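Local coordinates for protein DUF176 (Nitrosomonas europaea, PDB 2OMO) that is a putative antibiotic biosynthesis monooxygenase, probably with oxidoreductase activity, found as a two-chain assembly, at residues E42-N47 with F60-S65; A85-K88 with H92-T95. All blocks are in the same frame, centred on the assembly; numbering follows the deposited sequence.

Contact 1 of 2, residues E42-N47 with F60-S65; sequences EATRMN and FDILQS
Phe60 projects from the strand toward the helix and sets the far side of its ring, CE2 and CZ, against the carboxamide of Asn47. The side chains of Asn47 and Phe60 cross at about a right angle, the amide plane is turned 56° from the ring, and Asn47 OD1 comes to 3.8 Å from Phe60 CZ at an oblique approach. With CG anti to the backbone N (chi1 -172°), the amide extends from the helix to the ring. Asp61 turns to the other face of the strand, where its carboxylate forms a salt bridge with Arg59 of the second subunit. Ile62 faces the helix again and closes on Thr44: the methyl CG2 of Thr44 is wedged among three carbons of the isoleucine, 3.4 Å from Ile62 CD1, tighter than usual van der Waals contact, and 3.6 Å from Ile62 CG2. Thr44 OG1, beside the backbone N (chi1 -53°), is hydrogen-bonded to Phe40 O and Trp96 NE1. From Ile62 to Ser65 the strand pairs antiparallel with a strand of the second subunit, while Asp61, Leu63 and Ser65 form backbone hydrogen bonds with Tyr75, Val73 and Arg71 of strand 71-78. Helix 37-51 thus packs on the antiparallel sheet of a ferredoxin-like alpha+beta fold, with helix 91-100 against it through Ala43 and Asn47.

Contact 2 of 2, residues A85-K88 with H92-T95; sequences AAHK and HYLT
Tyr93 is the centre of this turn, meeting His87 at one part of its side chain and Lys88 at another. Its CB sits over one face of the His87 imidazole, 4.2 Å from the ring centroid and close to the ring normal, a CH-pi contact. The two rings themselves are tilted by 54°, and the nearest approach of their side chains is His87 NE2 to Tyr93 CD1 at 3.7 Å. Lys88 supplies a second CH-pi contact: its CG lies over a face of the phenol, 4.2 Å from the Tyr93 centroid. The extended chain runs on past the ring, with Lys88 CD 3.9 Å from Tyr93 OH. His87 O lies 3.2 Å from Tyr93 CB and Lys88 O 3.2 Å from Tyr93 CD2; Leu94 CD2 also approaches Lys88 O.

His92 approaches His87 from another direction, the side chains crossing at about a right angle and the planes inclined by 62°. Its CG lies between the backbone N and the carbonyl carbon (chi1 61°), which swings the imidazole toward His87. Glu54 OE2 bridges the two rings, accepting hydrogen bonds from His87 ND1 and His92 NE2, and His92 NE2 also bonds to Ser51 OG. Thr90 OG1 bonds to His87 O and Tyr93 N, tying the short connection together. The result is a short connection between helices 81-87 and 91-100 in the ferredoxin-like alpha+beta fold of the antibiotic biosynthesis monooxygenase family, built on an aromatic cluster of His87, His92 and Tyr93.

Overall arrangement
From the N terminus, strand 24-31 leads into helix 37-51, and contact 1 closes the loop that brings strand 57-65 back against that helix. After strand 71-78 the chain enters helix 81-87, and contact 2 closes the much shorter turn into helix 91-100. The two are in series, neither nested nor crossed, with centres about 14 Å apart. They nevertheless meet: Asn47 OD1 packs 3.5 Å from His87 CE1, and Phe60 CZ 3.6 Å from the same carbon. Contact 1 therefore joins helix to sheet, contact 2 joins helix to helix, and their shared border brings all three helices together over the same sheet.

Contact 1 of 2, residues E42-N47 with F60-S65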
ATOM      1  N   GLU A  42       1.795 -17.771   8.156  1.00 12.47           N
ATOM      2  CA  GLU A  42       2.039 -17.932   9.574  1.00 13.08           C
ATOM      3  C   GLU A  42       3.338 -17.214   9.977  1.00 12.05           C
ATOM      4  O   GLU A  42       3.404 -16.559  11.008  1.00 11.99           O
ATOM      5  CB  GLU A  42       2.084 -19.435   9.889  1.00 12.23           C
ATOM      6  CG  GLU A  42       2.659 -19.848  11.221  1.00 13.94           C
ATOM      7  CD  GLU A  42       2.547 -21.392  11.353  1.00 12.82           C
ATOM      8  OE1 GLU A  42       3.059 -22.105  10.450  1.00 16.25           O
ATOM      9  OE2 GLU A  42       1.919 -21.859  12.316  1.00 16.46           O
ATOM     10  N   ALA A  43       4.374 -17.389   9.167  1.00 12.88           N
ATOM     11  CA  ALA A  43       5.667 -16.743   9.403  1.00 12.44           C
ATOM     12  C   ALA A  43       5.506 -15.217   9.326  1.00 12.32           C
ATOM     13  O   ALA A  43       6.068 -14.485  10.145  1.00 11.81           O
ATOM     14  CB  ALA A  43       6.717 -17.251   8.392  1.00 14.01           C
ATOM     15  N   THR A  44       4.697 -14.751   8.371  1.00 11.52           N
ATOM     16  CA  THR A  44       4.515 -13.311   8.190  1.00 13.02           C
ATOM     17  C   THR A  44       3.637 -12.718   9.314  1.00 13.29           C
ATOM     18  O   THR A  44       3.809 -11.546   9.685  1.00 14.22           O
ATOM     19  CB  THR A  44       3.969 -13.000   6.767  1.00 12.80           C
ATOM     20  OG1 THR A  44       4.829 -13.623   5.811  1.00 13.57           O
ATOM     21  CG2 THR A  44       3.899 -11.495   6.516  1.00 11.93           C
ATOM     22  N   ARG A  45       2.756 -13.525   9.901  1.00 13.06           N
ATOM     23  CA  ARG A  45       1.957 -13.089  11.057  0.60 13.34           C
ATOM     24  C   ARG A  45       2.894 -12.638  12.184  1.00 13.14           C
ATOM     25  O   ARG A  45       2.690 -11.593  12.813  1.00 12.91           O
ATOM     26  CB  ARG A  45       1.037 -14.234  11.542  0.60 13.12           C
ATOM     27  CG  ARG A  45       0.168 -13.885  12.760  0.60 14.25           C
ATOM     28  CD  ARG A  45      -0.639 -15.105  13.237  0.60 14.78           C
ATOM     29  NE  ARG A  45      -0.684 -15.213  14.693  0.60 18.83           N
ATOM     30  CZ  ARG A  45      -0.240 -16.261  15.393  0.60 21.45           C
ATOM     31  NH1 ARG A  45      -0.330 -16.268  16.715  0.60 19.31           N
ATOM     32  NH2 ARG A  45       0.293 -17.311  14.776  0.60 23.88           N
HETATM   33  N   MSE A  46       3.915 -13.458  12.451  1.00 12.99           N
HETATM   34  CA  MSE A  46       4.864 -13.202  13.512  1.00 13.68           C
HETATM   35  C   MSE A  46       5.626 -11.920  13.252  1.00 13.90           C
HETATM   36  O   MSE A  46       5.852 -11.116  14.177  1.00 14.87           O
HETATM   37  CB  MSE A  46       5.847 -14.373  13.612  1.00 13.16           C
HETATM   38  CG  MSE A  46       5.143 -15.705  13.602  1.00 16.96           C
HETATM   39 SE   MSE A  46       4.287 -16.047  15.301  0.60 29.83          SE
HETATM   40  CE  MSE A  46       2.576 -15.173  15.088  1.00 25.86           C
ATOM     41  N   ASN A  47       6.059 -11.743  12.002  1.00 13.52           N
ATOM     42  CA  ASN A  47       6.739 -10.508  11.573  1.00 14.85           C
ATOM     43  C   ASN A  47       5.828  -9.273  11.806  1.00 14.74           C
ATOM     44  O   ASN A  47       6.233  -8.299  12.438  1.00 15.62           O
ATOM     45  CB  ASN A  47       7.123 -10.675  10.087  1.00 14.91           C
ATOM     46  CG  ASN A  47       8.022  -9.537   9.539  1.00 18.92           C
ATOM     47  OD1 ASN A  47       8.395  -8.640  10.254  1.00 15.65           O
ATOM     48  ND2 ASN A  47       8.353  -9.605   8.237  1.00 19.89           N
ATOM     49  N   PHE A  60       1.814  -2.094   8.815  1.00 12.01           N
ATOM     50  CA  PHE A  60       2.588  -3.266   8.432  1.00 12.75           C
ATOM     51  C   PHE A  60       1.538  -4.266   7.959  1.00 12.65           C
ATOM     52  O   PHE A  60       1.431  -5.391   8.451  1.00 14.57           O
ATOM     53  CB  PHE A  60       3.452  -3.798   9.589  1.00 13.79           C
ATOM     54  CG  PHE A  60       4.698  -4.503   9.107  1.00 15.45           C
ATOM     55  CD1 PHE A  60       5.895  -3.792   8.889  1.00 15.47           C
ATOM     56  CD2 PHE A  60       4.653  -5.881   8.827  1.00 14.85           C
ATOM     57  CE1 PHE A  60       7.033  -4.460   8.387  1.00 23.39           C
ATOM     58  CE2 PHE A  60       5.783  -6.570   8.351  1.00 18.18           C
ATOM     59  CZ  PHE A  60       6.972  -5.879   8.114  1.00 17.38           C
ATOM     60  N   ASP A  61       0.752  -3.826   6.982  1.00 11.97           N
ATOM     61  CA  ASP A  61      -0.389  -4.619   6.541  1.00 11.89           C
ATOM     62  C   ASP A  61       0.113  -5.820   5.755  1.00 12.40           C
ATOM     63  O   ASP A  61       1.002  -5.702   4.880  1.00 13.47           O
ATOM     64  CB  ASP A  61      -1.301  -3.806   5.639  1.00 11.58           C
ATOM     65  CG  ASP A  61      -1.937  -2.600   6.339  1.00 11.34           C
ATOM     66  OD1 ASP A  61      -1.972  -2.592   7.593  1.00 13.43           O
ATOM     67  OD2 ASP A  61      -2.461  -1.659   5.645  1.00 12.39           O
ATOM     68  N   ILE A  62      -0.493  -6.960   6.014  1.00 10.93           N
ATOM     69  CA  ILE A  62      -0.146  -8.181   5.255  1.00 11.84           C
ATOM     70  C   ILE A  62      -1.348  -8.522   4.384  1.00 11.71           C
ATOM     71  O   ILE A  62      -2.435  -8.825   4.919  1.00 12.67           O
ATOM     72  CB  ILE A  62       0.172  -9.387   6.163  1.00 10.27           C
ATOM     73  CG1 ILE A  62       1.242  -9.031   7.222  1.00 10.02           C
ATOM     74  CG2 ILE A  62       0.618 -10.602   5.307  1.00 13.27           C
ATOM     75  CD1 ILE A  62       2.483  -8.364   6.647  1.00 15.55           C
ATOM     76  N   LEU A  63      -1.117  -8.559   3.073  1.00 12.52           N
ATOM     77  CA  LEU A  63      -2.204  -8.692   2.084  1.00 11.31           C
ATOM     78  C   LEU A  63      -2.020  -9.914   1.218  1.00 12.48           C
ATOM     79  O   LEU A  63      -0.853 -10.276   0.893  1.00 12.79           O
ATOM     80  CB  LEU A  63      -2.263  -7.480   1.178  1.00 11.74           C
ATOM     81  CG  LEU A  63      -2.165  -6.100   1.874  1.00 11.63           C
ATOM     82  CD1 LEU A  63      -2.106  -4.980   0.787  1.00 14.84           C
ATOM     83  CD2 LEU A  63      -3.325  -5.855   2.833  1.00 14.69           C
ATOM     84  N   GLN A  64      -3.149 -10.532   0.861  1.00 12.89           N
ATOM     85  CA  GLN A  64      -3.131 -11.686  -0.048  1.00 13.50           C
ATOM     86  C   GLN A  64      -4.011 -11.354  -1.258  1.00 13.79           C
ATOM     87  O   GLN A  64      -5.111 -10.841  -1.097  1.00 14.41           O
ATOM     88  CB  GLN A  64      -3.629 -12.917   0.673  1.00 15.30           C
ATOM     89  CG  GLN A  64      -3.589 -14.200  -0.190  1.00 16.59           C
ATOM     90  CD  GLN A  64      -3.957 -15.392   0.647  1.00 17.23           C
ATOM     91  OE1 GLN A  64      -4.825 -15.280   1.539  1.00 15.77           O
ATOM     92  NE2 GLN A  64      -3.338 -16.554   0.360  1.00 14.25           N
ATOM     93  N   SER A  65      -3.471 -11.569  -2.451  1.00 14.80           N
ATOM     94  CA  SER A  65      -4.163 -11.158  -3.684  1.00 15.42           C
ATOM     95  C   SER A  65      -5.482 -11.907  -3.763  1.00 16.45           C
ATOM     96  O   SER A  65      -5.535 -13.120  -3.480  1.00 16.06           O
ATOM     97  CB  SER A  65      -3.317 -11.427  -4.941  1.00 16.57           C
ATOM     98  OG  SER A  65      -4.166 -11.539  -6.079  1.00 17.87           O
TER

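Contact 2 of 2, residues A85-K88 with H92-T95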
ATOM      1  N   ALA A  85      14.565   1.810   8.284  1.00 20.05           N
ATOM      2  CA  ALA A  85      15.910   1.225   8.238  1.00 19.15           C
ATOM      3  C   ALA A  85      16.136   0.292   9.410  1.00 18.49           C
ATOM      4  O   ALA A  85      16.744  -0.750   9.265  1.00 19.56           O
ATOM      5  CB  ALA A  85      16.963   2.335   8.266  1.00 19.71           C
ATOM      6  N   ALA A  86      15.637   0.676  10.577  1.00 17.93           N
ATOM      7  CA  ALA A  86      15.816  -0.111  11.805  1.00 16.89           C
ATOM      8  C   ALA A  86      15.123  -1.461  11.714  1.00 16.56           C
ATOM      9  O   ALA A  86      15.534  -2.426  12.350  1.00 15.49           O
ATOM     10  CB  ALA A  86      15.283   0.644  12.985  1.00 16.40           C
ATOM     11  N   HIS A  87      14.032  -1.515  10.950  1.00 16.48           N
ATOM     12  CA  HIS A  87      13.295  -2.763  10.803  1.00 16.83           C
ATOM     13  C   HIS A  87      14.186  -3.928  10.375  1.00 17.12           C
ATOM     14  O   HIS A  87      13.992  -5.039  10.834  1.00 17.10           O
ATOM     15  CB  HIS A  87      12.172  -2.609   9.771  1.00 16.66           C
ATOM     16  CG  HIS A  87      11.458  -3.885   9.435  1.00 15.21           C
ATOM     17  ND1 HIS A  87      10.614  -4.527  10.310  1.00 16.93           N
ATOM     18  CD2 HIS A  87      11.400  -4.594   8.276  1.00 18.46           C
ATOM     19  CE1 HIS A  87      10.125  -5.616   9.742  1.00 18.03           C
ATOM     20  NE2 HIS A  87      10.573  -5.674   8.499  1.00 17.68           N
ATOM     21  N   LYS A  88      15.140  -3.691   9.481  1.00 17.20           N
ATOM     22  CA  LYS A  88      15.921  -4.793   8.922  1.00 19.06           C
ATOM     23  C   LYS A  88      16.983  -5.316   9.901  1.00 19.13           C
ATOM     24  O   LYS A  88      17.639  -6.333   9.636  1.00 18.69           O
ATOM     25  CB  LYS A  88      16.526  -4.421   7.561  1.00 20.31           C
ATOM     26  CG  LYS A  88      15.458  -4.323   6.445  1.00 25.84           C
ATOM     27  CD  LYS A  88      16.077  -4.504   5.035  1.00 31.56           C
ATOM     28  CE  LYS A  88      15.259  -3.811   3.941  1.00 34.43           C
ATOM     29  NZ  LYS A  88      15.688  -4.229   2.539  1.00 33.79           N
ATOM     30  N   HIS A  92      13.061 -10.301  14.569  1.00 17.90           N
ATOM     31  CA  HIS A  92      11.851 -10.837  13.917  1.00 17.36           C
ATOM     32  C   HIS A  92      11.943 -10.686  12.413  1.00 17.20           C
ATOM     33  O   HIS A  92      11.545 -11.601  11.686  1.00 17.86           O
ATOM     34  CB  HIS A  92      10.542 -10.258  14.484  1.00 16.24           C
ATOM     35  CG  HIS A  92      10.407  -8.772  14.340  1.00 16.81           C
ATOM     36  ND1 HIS A  92      10.880  -7.873  15.279  1.00 15.02           N
ATOM     37  CD2 HIS A  92       9.779  -8.033  13.397  1.00 16.44           C
ATOM     38  CE1 HIS A  92      10.569  -6.644  14.903  1.00 17.49           C
ATOM     39  NE2 HIS A  92       9.913  -6.714  13.759  1.00 16.98           N
ATOM     40  N   TYR A  93      12.519  -9.573  11.934  1.00 16.69           N
ATOM     41  CA  TYR A  93      12.812  -9.495  10.501  1.00 17.20           C
ATOM     42  C   TYR A  93      13.763 -10.600  10.022  1.00 17.36           C
ATOM     43  O   TYR A  93      13.511 -11.280   9.032  1.00 17.14           O
ATOM     44  CB  TYR A  93      13.364  -8.119  10.087  1.00 17.28           C
ATOM     45  CG  TYR A  93      13.896  -8.156   8.659  1.00 17.95           C
ATOM     46  CD1 TYR A  93      13.023  -8.281   7.564  1.00 19.64           C
ATOM     47  CD2 TYR A  93      15.271  -8.134   8.408  1.00 19.20           C
ATOM     48  CE1 TYR A  93      13.526  -8.341   6.253  1.00 19.08           C
ATOM     49  CE2 TYR A  93      15.779  -8.190   7.121  1.00 20.01           C
ATOM     50  CZ  TYR A  93      14.902  -8.293   6.053  1.00 20.61           C
ATOM     51  OH  TYR A  93      15.447  -8.359   4.807  1.00 22.01           O
ATOM     52  N   LEU A  94      14.893 -10.714  10.707  1.00 17.32           N
ATOM     53  CA  LEU A  94      15.938 -11.665  10.351  1.00 18.63           C
ATOM     54  C   LEU A  94      15.410 -13.090  10.390  1.00 18.44           C
ATOM     55  O   LEU A  94      15.713 -13.892   9.493  1.00 19.07           O
ATOM     56  CB  LEU A  94      17.165 -11.488  11.272  1.00 18.23           C
ATOM     57  CG  LEU A  94      17.847 -10.093  11.133  1.00 20.81           C
ATOM     58  CD1 LEU A  94      18.817  -9.824  12.296  1.00 21.70           C
ATOM     59  CD2 LEU A  94      18.531  -9.836   9.770  1.00 24.23           C
ATOM     60  N   THR A  95      14.612 -13.402  11.412  1.00 18.43           N
ATOM     61  CA  THR A  95      13.929 -14.691  11.508  1.00 18.78           C
ATOM     62  C   THR A  95      13.002 -14.956  10.307  1.00 19.52           C
ATOM     63  O   THR A  95      13.053 -16.020   9.695  1.00 19.81           O
ATOM     64  CB  THR A  95      13.146 -14.795  12.840  1.00 19.80           C
ATOM     65  OG1 THR A  95      14.081 -14.806  13.935  1.00 18.35           O
ATOM     66  CG2 THR A  95      12.297 -16.065  12.883  1.00 19.30           C
TER